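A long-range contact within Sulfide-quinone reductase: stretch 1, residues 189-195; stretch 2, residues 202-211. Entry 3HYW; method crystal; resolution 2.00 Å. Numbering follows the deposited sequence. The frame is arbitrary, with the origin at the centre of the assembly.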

ATOM      1  N   PRO A 189      13.268  -2.187   9.602  1.00 29.77           N
ATOM      2  CA  PRO A 189      11.947  -1.986  10.192  1.00 29.62           C
ATOM      3  C   PRO A 189      10.837  -2.339   9.204  1.00 29.88           C
ATOM      4  O   PRO A 189       9.727  -2.649   9.613  1.00 29.39           O
ATOM      5  CB  PRO A 189      11.921  -0.485  10.504  1.00 29.65           C
ATOM      6  CG  PRO A 189      12.926   0.118   9.569  1.00 29.55           C
ATOM      7  CD  PRO A 189      13.999  -0.916   9.436  1.00 29.42           C
ATOM      8  N   TYR A 190      11.152  -2.281   7.912  1.00 30.31           N
ATOM      9  CA  TYR A 190      10.221  -2.683   6.856  1.00 30.77           C
ATOM     10  C   TYR A 190      11.016  -3.063   5.618  1.00 30.84           C
ATOM     11  O   TYR A 190      12.194  -2.728   5.510  1.00 31.09           O
ATOM     12  CB  TYR A 190       9.224  -1.559   6.537  1.00 30.86           C
ATOM     13  CG  TYR A 190       9.871  -0.222   6.268  1.00 31.03           C
ATOM     14  CD1 TYR A 190      10.409   0.074   5.018  1.00 31.35           C
ATOM     15  CD2 TYR A 190       9.949   0.748   7.265  1.00 32.74           C
ATOM     16  CE1 TYR A 190      11.011   1.299   4.766  1.00 31.65           C
ATOM     17  CE2 TYR A 190      10.553   1.986   7.020  1.00 32.53           C
ATOM     18  CZ  TYR A 190      11.082   2.246   5.770  1.00 31.47           C
ATOM     19  OH  TYR A 190      11.674   3.457   5.501  1.00 32.58           O
ATOM     20  N   LEU A 191      10.375  -3.755   4.685  1.00 30.94           N
ATOM     21  CA  LEU A 191      11.031  -4.156   3.441  1.00 31.27           C
ATOM     22  C   LEU A 191      11.461  -2.927   2.647  1.00 31.07           C
ATOM     23  O   LEU A 191      10.743  -1.938   2.608  1.00 31.09           O
ATOM     24  CB  LEU A 191      10.072  -4.988   2.599  1.00 31.06           C
ATOM     25  CG  LEU A 191      10.100  -6.519   2.615  1.00 31.93           C
ATOM     26  CD1 LEU A 191      10.514  -7.127   3.950  1.00 31.96           C
ATOM     27  CD2 LEU A 191       8.752  -7.036   2.158  1.00 31.16           C
ATOM     28  N   GLY A 192      12.623  -2.991   2.007  1.00 31.13           N
ATOM     29  CA  GLY A 192      13.070  -1.890   1.167  1.00 30.66           C
ATOM     30  C   GLY A 192      13.468  -0.643   1.939  1.00 30.77           C
ATOM     31  O   GLY A 192      13.455   0.462   1.383  1.00 30.60           O
ATOM     32  N   HIS A 193      13.800  -0.819   3.221  1.00 30.65           N
ATOM     33  CA  HIS A 193      14.431   0.224   4.032  1.00 30.75           C
ATOM     34  C   HIS A 193      15.890   0.417   3.624  1.00 30.79           C
ATOM     35  O   HIS A 193      16.353   1.554   3.490  1.00 30.41           O
ATOM     36  CB  HIS A 193      14.335  -0.126   5.524  1.00 30.82           C
ATOM     37  CG  HIS A 193      14.949   0.891   6.434  1.00 30.29           C
ATOM     38  ND1 HIS A 193      16.295   0.904   6.738  1.00 30.78           N
ATOM     39  CD2 HIS A 193      14.397   1.908   7.137  1.00 30.59           C
ATOM     40  CE1 HIS A 193      16.547   1.893   7.575  1.00 29.53           C
ATOM     41  NE2 HIS A 193      15.414   2.519   7.832  1.00 30.92           N
ATOM     42  N   PHE A 194      16.611  -0.699   3.461  1.00 31.05           N
ATOM     43  CA  PHE A 194      17.992  -0.722   2.941  1.00 31.37           C
ATOM     44  C   PHE A 194      19.051  -0.047   3.828  1.00 31.84           C
ATOM     45  O   PHE A 194      20.182   0.153   3.393  1.00 31.75           O
ATOM     46  CB  PHE A 194      18.081  -0.120   1.528  1.00 31.35           C
ATOM     47  CG  PHE A 194      17.188  -0.778   0.503  1.00 31.32           C
ATOM     48  CD1 PHE A 194      17.111  -2.169   0.395  1.00 32.03           C
ATOM     49  CD2 PHE A 194      16.454   0.007  -0.389  1.00 32.53           C
ATOM     50  CE1 PHE A 194      16.287  -2.771  -0.571  1.00 32.58           C
ATOM     51  CE2 PHE A 194      15.634  -0.580  -1.366  1.00 32.22           C
ATOM     52  CZ  PHE A 194      15.551  -1.976  -1.456  1.00 32.33           C
ATOM     53  N   GLY A 195      18.694   0.303   5.058  1.00 31.80           N
ATOM     54  CA  GLY A 195      19.592   1.091   5.908  1.00 32.06           C
ATOM     55  C   GLY A 195      19.656   2.561   5.493  1.00 32.28           C
ATOM     56  O   GLY A 195      20.566   3.287   5.896  1.00 32.42           O
ATOM     57  N   SER A 202      10.190   2.413  -2.286  1.00 33.53           N
ATOM     58  CA  SER A 202      10.878   1.113  -2.286  1.00 33.63           C
ATOM     59  C   SER A 202      10.200   0.055  -1.404  1.00 34.32           C
ATOM     60  O   SER A 202      10.239  -1.131  -1.723  1.00 34.65           O
ATOM     61  CB  SER A 202      12.349   1.270  -1.873  1.00 33.60           C
ATOM     62  OG  SER A 202      12.464   1.869  -0.593  1.00 32.29           O
ATOM     63  N   LYS A 203       9.592   0.485  -0.300  1.00 34.87           N
ATOM     64  CA  LYS A 203       8.886  -0.428   0.593  1.00 35.60           C
ATOM     65  C   LYS A 203       7.686  -1.042  -0.128  1.00 36.15           C
ATOM     66  O   LYS A 203       7.540  -2.264  -0.177  1.00 35.80           O
ATOM     67  CB  LYS A 203       8.439   0.308   1.861  1.00 35.93           C
ATOM     68  CG  LYS A 203       7.519  -0.487   2.783  1.00 36.39           C
ATOM     69  CD  LYS A 203       6.914   0.421   3.837  1.00 37.49           C
ATOM     70  CE  LYS A 203       6.026  -0.350   4.790  1.00 38.65           C
ATOM     71  NZ  LYS A 203       5.029   0.549   5.431  1.00 39.45           N
ATOM     72  N   ARG A 204       6.851  -0.173  -0.694  1.00 36.49           N
ATOM     73  CA  ARG A 204       5.680  -0.560  -1.476  1.00 37.30           C
ATOM     74  C   ARG A 204       6.069  -1.446  -2.663  1.00 37.05           C
ATOM     75  O   ARG A 204       5.391  -2.435  -2.950  1.00 37.62           O
ATOM     76  CB  ARG A 204       4.949   0.710  -1.941  1.00 37.54           C
ATOM     77  CG  ARG A 204       3.499   0.547  -2.371  1.00 39.55           C
ATOM     78  CD  ARG A 204       2.733   1.867  -2.179  1.00 42.37           C
ATOM     79  NE  ARG A 204       1.976   1.872  -0.925  1.00 44.66           N
ATOM     80  CZ  ARG A 204       1.693   2.949  -0.191  1.00 46.26           C
ATOM     81  NH1 ARG A 204       2.106   4.155  -0.553  1.00 46.46           N
ATOM     82  NH2 ARG A 204       0.984   2.815   0.924  1.00 47.65           N
ATOM     83  N   LEU A 205       7.165  -1.091  -3.333  1.00 36.84           N
ATOM     84  CA  LEU A 205       7.701  -1.838  -4.474  1.00 36.30           C
ATOM     85  C   LEU A 205       8.150  -3.255  -4.105  1.00 35.63           C
ATOM     86  O   LEU A 205       7.799  -4.213  -4.790  1.00 35.26           O
ATOM     87  CB  LEU A 205       8.880  -1.070  -5.106  1.00 36.52           C
ATOM     88  CG  LEU A 205       9.561  -1.580  -6.387  1.00 37.35           C
ATOM     89  CD1 LEU A 205      10.102  -0.412  -7.214  1.00 38.53           C
ATOM     90  CD2 LEU A 205      10.679  -2.597  -6.124  1.00 38.95           C
ATOM     91  N   VAL A 206       8.954  -3.374  -3.049  1.00 34.95           N
ATOM     92  CA  VAL A 206       9.491  -4.676  -2.637  1.00 34.53           C
ATOM     93  C   VAL A 206       8.392  -5.559  -2.041  1.00 34.41           C
ATOM     94  O   VAL A 206       8.373  -6.763  -2.276  1.00 34.12           O
ATOM     95  CB  VAL A 206      10.681  -4.541  -1.647  1.00 34.45           C
ATOM     96  CG1 VAL A 206      11.148  -5.918  -1.172  1.00 34.11           C
ATOM     97  CG2 VAL A 206      11.834  -3.808  -2.302  1.00 34.06           C
ATOM     98  N   GLU A 207       7.489  -4.955  -1.271  1.00 34.76           N
ATOM     99  CA  GLU A 207       6.330  -5.670  -0.726  1.00 35.57           C
ATOM    100  C   GLU A 207       5.493  -6.302  -1.837  1.00 35.85           C
ATOM    101  O   GLU A 207       5.161  -7.486  -1.764  1.00 36.09           O
ATOM    102  CB  GLU A 207       5.453  -4.743   0.114  1.00 35.51           C
ATOM    103  CG  GLU A 207       5.914  -4.554   1.545  1.00 35.82           C
ATOM    104  CD  GLU A 207       5.064  -3.551   2.308  1.00 36.36           C
ATOM    105  OE1 GLU A 207       4.164  -2.928   1.701  1.00 38.70           O
ATOM    106  OE2 GLU A 207       5.297  -3.382   3.520  1.00 37.57           O
ATOM    107  N   ASP A 208       5.163  -5.514  -2.863  1.00 36.29           N
ATOM    108  CA  ASP A 208       4.349  -6.000  -3.985  1.00 36.85           C
ATOM    109  C   ASP A 208       5.080  -7.088  -4.753  1.00 36.54           C
ATOM    110  O   ASP A 208       4.471  -8.046  -5.221  1.00 36.88           O
ATOM    111  CB  ASP A 208       3.994  -4.865  -4.952  1.00 37.07           C
ATOM    112  CG  ASP A 208       2.912  -3.956  -4.423  1.00 38.53           C
ATOM    113  OD1 ASP A 208       2.481  -4.130  -3.260  1.00 40.45           O
ATOM    114  OD2 ASP A 208       2.485  -3.063  -5.183  1.00 39.75           O
ATOM    115  N   LEU A 209       6.390  -6.921  -4.868  1.00 36.19           N
ATOM    116  CA  LEU A 209       7.261  -7.852  -5.568  1.00 35.77           C
ATOM    117  C   LEU A 209       7.363  -9.196  -4.848  1.00 35.03           C
ATOM    118  O   LEU A 209       7.307 -10.245  -5.484  1.00 35.24           O
ATOM    119  CB  LEU A 209       8.646  -7.222  -5.715  1.00 36.18           C
ATOM    120  CG  LEU A 209       9.728  -7.931  -6.519  1.00 37.30           C
ATOM    121  CD1 LEU A 209       9.426  -7.856  -8.013  1.00 38.28           C
ATOM    122  CD2 LEU A 209      11.061  -7.285  -6.210  1.00 38.53           C
ATOM    123  N   PHE A 210       7.542  -9.159  -3.529  1.00 34.18           N
ATOM    124  CA  PHE A 210       7.569 -10.378  -2.713  1.00 33.29           C
ATOM    125  C   PHE A 210       6.213 -11.085  -2.766  1.00 32.76           C
ATOM    126  O   PHE A 210       6.154 -12.310  -2.871  1.00 32.41           O
ATOM    127  CB  PHE A 210       7.970 -10.064  -1.261  1.00 32.94           C
ATOM    128  CG  PHE A 210       9.467 -10.022  -1.027  1.00 33.16           C
ATOM    129  CD1 PHE A 210      10.366  -9.946  -2.094  1.00 32.20           C
ATOM    130  CD2 PHE A 210       9.978 -10.041   0.271  1.00 32.85           C
ATOM    131  CE1 PHE A 210      11.735  -9.901  -1.878  1.00 32.18           C
ATOM    132  CE2 PHE A 210      11.356  -9.987   0.494  1.00 32.07           C
ATOM    133  CZ  PHE A 210      12.234  -9.922  -0.582  1.00 31.71           C
ATOM    134  N   ALA A 211       5.134 -10.303  -2.717  1.00 32.42           N
ATOM    135  CA  ALA A 211       3.774 -10.836  -2.836  1.00 32.47           C
ATOM    136  C   ALA A 211       3.526 -11.491  -4.198  1.00 32.67           C
ATOM    137  O   ALA A 211       2.979 -12.592  -4.263  1.00 32.68           O
ATOM    138  CB  ALA A 211       2.739  -9.746  -2.569  1.00 32.35           C
TER
HETATM  139  O   HOH W   1       7.528  -4.005   4.916  1.00 30.48           O

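A loop without regular secondary structure lies across the first two turns and more of a helix, and the contact, 395 Å² summed over both sides, is organised round L191, with K203 and V206 next in covered area. L191 occupies the second position of a type II turn from Y190 to H193, closed by a weak backbone hydrogen bond, and from there its side chain reaches along the helix. Its CD2 sits 3.8 Å from E207 CG and 3.8 Å from F210 CD2. A branched aliphatic chain suits this place because it can touch several helix residues at once, though its chi1 of -97° falls between the usual wells.

L191, V206 and F210 are all buried. V206, its CA-to-CB bond toward the loop, places CG1 4.0 Å from L191 CG and CG2 4.2 Å from F194 CZ; a beta-branched apolar residue suits a place where two loop side chains must be met.

K203 works mainly through its carbon. Its all-t chain runs past Y190, placing CG 3.7 Å from Y190 CD1; K203 NZ, 5.5 Å from the centroid of the Y190 ring, offers at most a weak cation-pi attraction. The long methylene run can thus cover the tyrosine while the residue remains exposed. At the helix backbone, K203 CA approaches L191 O at 3.1 Å in a CA-H...O contact.

G192 allows the closest CA-to-CA approach, its CA 4.5 Å from K203 CA. A CB here would stand only 2.6 Å from S202 O, a clash, and the positive phi independently favours glycine. G192 O accepts a 2.6 Å hydrogen bond from S202 OG, the one direct hydrogen bond across the contact. Beside it, F194 brings CE2 to 3.8 Å from S202 CB, adding apolar cover.

A water completes the polar pairing: it accepts from L191 N at 2.9 Å and donates to E207 OE2 at 2.7 Å, linking loop backbone to helix carboxylate.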